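Local coordinates for protein CG11900 (Drosophila melanogaster, PDB 3NQW) that hydrolyses the alarmone ppGpp to GDP and diphosphate with the help of manganese, and takes part in the fly's response to starvation, at residues K117-L121 against L158-N162; N127-Q132 against R144-F148. All coordinates share one frame; numbering follows the deposited sequence.

Contact 1. Residues K117-L121 against L158-N162; sequences KLIKL and LRGTN
Leu158, Leu121 and Thr161 carry this contact, in which one face of a helical turn meets the bend that follows another helix. Leu158 and Leu121 pass side by side, pointing opposite ways, with Leu121 CD2 lying 3.5 Å from Leu158 CB. The CD2 branch of Leu158 rests on the neighbouring Lys120, against its aliphatic chain and 3.6 Å from Lys120 CD, and the two side chains lie roughly perpendicular. The second methyl of Leu121 serves a different partner, CD1 packing 3.5 Å from Thr161 CB, so that the fork of this leucine spans both ends of the bend. In the all-helical HD domain, residues 117-121 belong to helix 114-133, which also supplies the manganese ligand Asp123, whereas 158-162 form the connection from helix 141-158 to helix 163-176. Thr161 OG1 turns back within that connection and donates a hydrogen bond to Leu158 O, almost in line with the carbonyl. Thr161 CG2 stands opposite the backbone N (OG1 chi1 -48°) and faces the methyl CD2 of Leu118, while the hydroxyl lies next to the methylene chain of Lys117. That chain is extended beyond CG and runs past the bend, bringing its CD within 3.8 Å of Leu158 O. Gly160, with a positive phi of 85°, takes a left-handed backbone conformation in the bend. Asn162 adds its CB to the Leu118 methyl and, as the N-cap of helix 163-176, accepts a hydrogen bond from Leu165 N through OD1. The amine of Lys120 leads away from the apolar cluster and is hydrogen-bonded to Ser112 OG.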
loop_
_atom_site.group_PDB
_atom_site.type_symbol
_atom_site.label_atom_id
_atom_site.label_comp_id
_atom_site.label_asym_id
_atom_site.label_seq_id
_atom_site.Cartn_x
_atom_site.Cartn_y
_atom_site.Cartn_z
ATOM N N LYS A 117 11.480 0.952 18.659
ATOM C CA LYS A 117 10.990 -0.250 19.312
ATOM C C LYS A 117 9.574 -0.504 18.811
ATOM O O LYS A 117 9.186 -1.649 18.585
ATOM C CB LYS A 117 10.969 -0.098 20.839
ATOM C CG LYS A 117 12.330 0.016 21.543
ATOM C CD LYS A 117 12.125 -0.105 23.056
ATOM C CE LYS A 117 13.248 0.504 23.896
ATOM N NZ LYS A 117 12.809 0.725 25.323
ATOM N N LEU A 118 8.803 0.570 18.632
ATOM C CA LEU A 118 7.418 0.455 18.157
ATOM C C LEU A 118 7.339 -0.322 16.869
ATOM O O LEU A 118 6.507 -1.215 16.741
ATOM C CB LEU A 118 6.804 1.829 17.927
ATOM C CG LEU A 118 6.446 2.639 19.165
ATOM C CD1 LEU A 118 5.738 3.888 18.710
ATOM C CD2 LEU A 118 5.562 1.831 20.087
ATOM N N ILE A 119 8.192 0.040 15.911
ATOM C CA ILE A 119 8.236 -0.652 14.625
ATOM C C ILE A 119 8.650 -2.105 14.849
ATOM O O ILE A 119 7.999 -3.027 14.369
ATOM C CB ILE A 119 9.262 -0.023 13.622
ATOM C CG1 ILE A 119 8.822 1.378 13.182
ATOM C CG2 ILE A 119 9.399 -0.930 12.397
ATOM C CD1 ILE A 119 9.636 2.527 13.780
ATOM N N LYS A 120 9.728 -2.312 15.589
ATOM C CA LYS A 120 10.200 -3.655 15.827
ATOM C C LYS A 120 9.142 -4.561 16.413
ATOM O O LYS A 120 9.053 -5.726 16.033
ATOM C CB LYS A 120 11.419 -3.612 16.729
ATOM C CG LYS A 120 12.619 -2.970 16.084
ATOM C CD LYS A 120 13.809 -3.192 16.979
ATOM C CE LYS A 120 15.093 -2.737 16.365
ATOM N NZ LYS A 120 16.130 -3.388 17.168
ATOM N N LEU A 121 8.353 -4.027 17.340
ATOM C CA LEU A 121 7.261 -4.779 17.981
ATOM C C LEU A 121 6.177 -5.134 16.953
ATOM O O LEU A 121 5.840 -6.303 16.781
ATOM C CB LEU A 121 6.634 -3.955 19.120
ATOM C CG LEU A 121 7.443 -3.764 20.408
ATOM C CD1 LEU A 121 6.684 -2.861 21.369
ATOM C CD2 LEU A 121 7.706 -5.110 21.046
ATOM N N LEU A 158 12.151 -5.881 23.957
ATOM C CA LEU A 158 11.548 -4.677 23.377
ATOM C C LEU A 158 10.401 -4.129 24.234
ATOM O O LEU A 158 9.929 -3.009 24.017
ATOM C CB LEU A 158 11.043 -4.977 21.965
ATOM C CG LEU A 158 12.170 -5.107 20.939
ATOM C CD1 LEU A 158 11.847 -6.208 19.968
ATOM C CD2 LEU A 158 12.387 -3.770 20.242
ATOM N N ARG A 159 9.971 -4.933 25.207
ATOM C CA ARG A 159 8.879 -4.600 26.123
ATOM C C ARG A 159 9.075 -3.231 26.778
ATOM O O ARG A 159 10.125 -2.605 26.623
ATOM C CB ARG A 159 8.756 -5.686 27.212
ATOM C CG ARG A 159 9.027 -7.139 26.741
ATOM C CD ARG A 159 8.584 -8.193 27.766
ATOM N NE ARG A 159 7.124 -8.297 27.805
ATOM C CZ ARG A 159 6.405 -9.124 27.048
ATOM N NH1 ARG A 159 7.002 -9.941 26.189
ATOM N NH2 ARG A 159 5.084 -9.113 27.129
ATOM N N GLY A 160 8.068 -2.773 27.519
ATOM C CA GLY A 160 8.152 -1.469 28.166
ATOM C C GLY A 160 7.728 -0.357 27.216
ATOM O O GLY A 160 7.486 0.785 27.626
ATOM N N THR A 161 7.626 -0.713 25.934
ATOM C CA THR A 161 7.247 0.219 24.873
ATOM C C THR A 161 5.730 0.414 24.775
ATOM O O THR A 161 5.180 1.311 25.418
ATOM C CB THR A 161 7.794 -0.255 23.498
ATOM O OG1 THR A 161 9.178 -0.605 23.630
ATOM C CG2 THR A 161 7.660 0.845 22.454
ATOM N N ASN A 162 5.049 -0.420 23.991
ATOM C CA ASN A 162 3.599 -0.281 23.827
ATOM C C ASN A 162 2.844 -1.350 24.611
ATOM O O ASN A 162 2.908 -2.537 24.301
ATOM C CB ASN A 162 3.231 -0.339 22.332
ATOM C CG ASN A 162 1.861 0.257 22.032
ATOM O OD1 ASN A 162 0.839 -0.414 22.148
ATOM N ND2 ASN A 162 1.841 1.524 21.654
#

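Contact 2. Residues N127-Q132 against R144-F148; sequences NLRDLQ and RDQYF
Tyr147 and Phe148 are turned by different first torsions to meet the same pair of leucines. In Tyr147 CG stands opposite the backbone N (chi1 -169°), whereas in Phe148 it lies opposite the carbonyl carbon (chi1 -74°); the two neighbouring rings thereby form a corner into which Leu131 CD2 fits. This methyl approaches Tyr147 CD2 to 3.5 Å and also sits over one face of the Phe148 ring, a CH-pi contact with Leu131 CD2 4.2 Å from the centroid and displaced toward the rim. Further back along the leucine, Leu131 CB packs 3.7 Å from Phe148 CZ. One turn earlier, Leu128 CD2 lies at the edge of the Tyr147 ring, near its plane, and 3.8 Å from Phe148 CD2. Gln132 CG reaches the edge of the phenylalanine. Segments 127-132 and 144-148 run roughly antiparallel (149°), their axes 10.8 Å apart at closest approach, and form part of a helical hairpin in the HD domain. At its Asn127 end the Tyr147 OH lies 3.6 Å from Asn127 CB, and the Asn127 side chain in turn adjoins the manganese ligands His36 and Asp123. No hydrogen bond joins the two segments, so their cohesion rests on aliphatic groups packed against two aromatic rings, which brings the apolar hairpin core up to the border of the metal site.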
loop_
_atom_site.group_PDB
_atom_site.type_symbol
_atom_site.label_atom_id
_atom_site.label_comp_id
_atom_site.label_asym_id
_atom_site.label_seq_id
_atom_site.Cartn_x
_atom_site.Cartn_y
_atom_site.Cartn_z
ATOM N N ASN A 127 4.250 -10.500 11.564
ATOM C CA ASN A 127 4.827 -11.768 11.150
ATOM C C ASN A 127 4.252 -12.928 11.940
ATOM O O ASN A 127 3.806 -13.911 11.359
ATOM C CB ASN A 127 6.346 -11.734 11.306
ATOM C CG ASN A 127 7.014 -10.842 10.290
ATOM O OD1 ASN A 127 8.030 -10.204 10.580
ATOM N ND2 ASN A 127 6.457 -10.796 9.080
ATOM N N LEU A 128 4.256 -12.811 13.262
ATOM C CA LEU A 128 3.729 -13.875 14.100
ATOM C C LEU A 128 2.316 -14.242 13.696
ATOM O O LEU A 128 2.008 -15.412 13.476
ATOM C CB LEU A 128 3.747 -13.463 15.565
ATOM C CG LEU A 128 5.132 -13.495 16.211
ATOM C CD1 LEU A 128 4.988 -13.310 17.706
ATOM C CD2 LEU A 128 5.811 -14.824 15.917
ATOM N N ARG A 129 1.461 -13.234 13.610
ATOM C CA ARG A 129 0.091 -13.450 13.208
ATOM C C ARG A 129 0.032 -14.333 11.977
ATOM O O ARG A 129 -0.865 -15.160 11.841
ATOM C CB ARG A 129 -0.571 -12.114 12.926
ATOM C CG ARG A 129 -0.915 -11.370 14.189
ATOM C CD ARG A 129 -1.349 -9.981 13.858
ATOM N NE ARG A 129 -2.113 -9.376 14.931
ATOM C CZ ARG A 129 -2.392 -8.082 14.985
ATOM N NH1 ARG A 129 -1.954 -7.275 14.024
ATOM N NH2 ARG A 129 -3.116 -7.604 15.985
ATOM N N ASP A 130 0.996 -14.163 11.084
ATOM C CA ASP A 130 1.054 -14.949 9.857
ATOM C C ASP A 130 1.587 -16.366 10.041
ATOM O O ASP A 130 1.323 -17.233 9.214
ATOM C CB ASP A 130 1.916 -14.232 8.817
ATOM C CG ASP A 130 1.104 -13.420 7.849
ATOM O OD1 ASP A 130 0.343 -12.529 8.295
ATOM O OD2 ASP A 130 1.226 -13.678 6.633
ATOM N N LEU A 131 2.331 -16.596 11.121
ATOM C CA LEU A 131 2.917 -17.909 11.383
ATOM C C LEU A 131 1.956 -18.899 12.041
ATOM O O LEU A 131 2.208 -20.106 12.066
ATOM C CB LEU A 131 4.160 -17.751 12.257
ATOM C CG LEU A 131 5.407 -18.471 11.758
ATOM C CD1 LEU A 131 5.841 -17.867 10.442
ATOM C CD2 LEU A 131 6.502 -18.351 12.792
ATOM N N GLN A 132 0.857 -18.384 12.573
ATOM C CA GLN A 132 -0.136 -19.227 13.219
ATOM C C GLN A 132 -1.026 -19.852 12.142
ATOM O O GLN A 132 -1.262 -21.058 12.135
ATOM C CB GLN A 132 -0.977 -18.391 14.197
ATOM C CG GLN A 132 -0.151 -17.577 15.195
ATOM C CD GLN A 132 -0.985 -16.871 16.255
ATOM O OE1 GLN A 132 -1.331 -17.443 17.296
ATOM N NE2 GLN A 132 -1.320 -15.621 15.989
ATOM N N ARG A 144 9.358 -23.838 12.410
ATOM C CA ARG A 144 8.181 -22.977 12.514
ATOM C C ARG A 144 7.978 -22.646 13.991
ATOM O O ARG A 144 7.428 -21.602 14.342
ATOM C CB ARG A 144 6.932 -23.699 11.975
ATOM C CG ARG A 144 5.647 -22.865 11.986
ATOM C CD ARG A 144 4.421 -23.668 11.558
ATOM N NE ARG A 144 3.985 -24.637 12.564
ATOM C CZ ARG A 144 3.439 -24.315 13.734
ATOM N NH1 ARG A 144 3.257 -23.042 14.053
ATOM N NH2 ARG A 144 3.077 -25.268 14.589
ATOM N N ASP A 145 8.416 -23.549 14.858
ATOM C CA ASP A 145 8.277 -23.321 16.280
ATOM C C ASP A 145 9.402 -22.430 16.775
ATOM O O ASP A 145 9.165 -21.509 17.554
ATOM C CB ASP A 145 8.270 -24.650 17.039
ATOM C CG ASP A 145 6.951 -25.394 16.905
ATOM O OD1 ASP A 145 5.909 -24.833 17.299
ATOM O OD2 ASP A 145 6.959 -26.536 16.408
ATOM N N GLN A 146 10.620 -22.697 16.305
ATOM C CA GLN A 146 11.802 -21.928 16.695
ATOM C C GLN A 146 11.632 -20.427 16.495
ATOM O O GLN A 146 12.174 -19.637 17.265
ATOM C CB GLN A 146 13.034 -22.417 15.922
ATOM C CG GLN A 146 13.397 -23.872 16.197
ATOM C CD GLN A 146 14.810 -24.251 15.736
ATOM O OE1 GLN A 146 15.169 -24.087 14.565
ATOM N NE2 GLN A 146 15.615 -24.764 16.668
ATOM N N TYR A 147 10.876 -20.038 15.471
ATOM C CA TYR A 147 10.643 -18.622 15.197
ATOM C C TYR A 147 9.916 -17.966 16.363
ATOM O O TYR A 147 10.256 -16.852 16.760
ATOM C CB TYR A 147 9.812 -18.435 13.926
ATOM C CG TYR A 147 9.763 -17.000 13.444
ATOM C CD1 TYR A 147 10.651 -16.536 12.473
ATOM C CD2 TYR A 147 8.838 -16.096 13.969
ATOM C CE1 TYR A 147 10.616 -15.207 12.034
ATOM C CE2 TYR A 147 8.798 -14.764 13.538
ATOM C CZ TYR A 147 9.691 -14.328 12.568
ATOM O OH TYR A 147 9.649 -13.020 12.133
ATOM N N PHE A 148 8.908 -18.658 16.895
ATOM C CA PHE A 148 8.128 -18.166 18.029
ATOM C C PHE A 148 9.006 -17.926 19.254
ATOM O O PHE A 148 8.829 -16.930 19.970
ATOM C CB PHE A 148 7.018 -19.159 18.415
ATOM C CG PHE A 148 5.854 -19.173 17.463
ATOM C CD1 PHE A 148 5.713 -20.191 16.527
ATOM C CD2 PHE A 148 4.913 -18.148 17.487
ATOM C CE1 PHE A 148 4.657 -20.183 15.625
ATOM C CE2 PHE A 148 3.856 -18.131 16.591
ATOM C CZ PHE A 148 3.729 -19.151 15.659
#

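Overall arrangement
Both contacts draw on helix 114-133, contact 1 through its early part and contact 2 through a later one, and their centres lie 18 Å apart. They do not touch, the nearest atoms being about 7 Å from each other. Along the chain contact 2 is nested inside contact 1: helix 141-158 first packs back along helix 114-133 through residues 144-148, and the bend at 158-162 then returns to 117-121 before helix 163-176 begins. Helix 114-133 thus meets helix 141-158 at one level and the connection that follows it at another. The helix 114-133 halves of the two contacts flank Asp123, a ligand of the manganese.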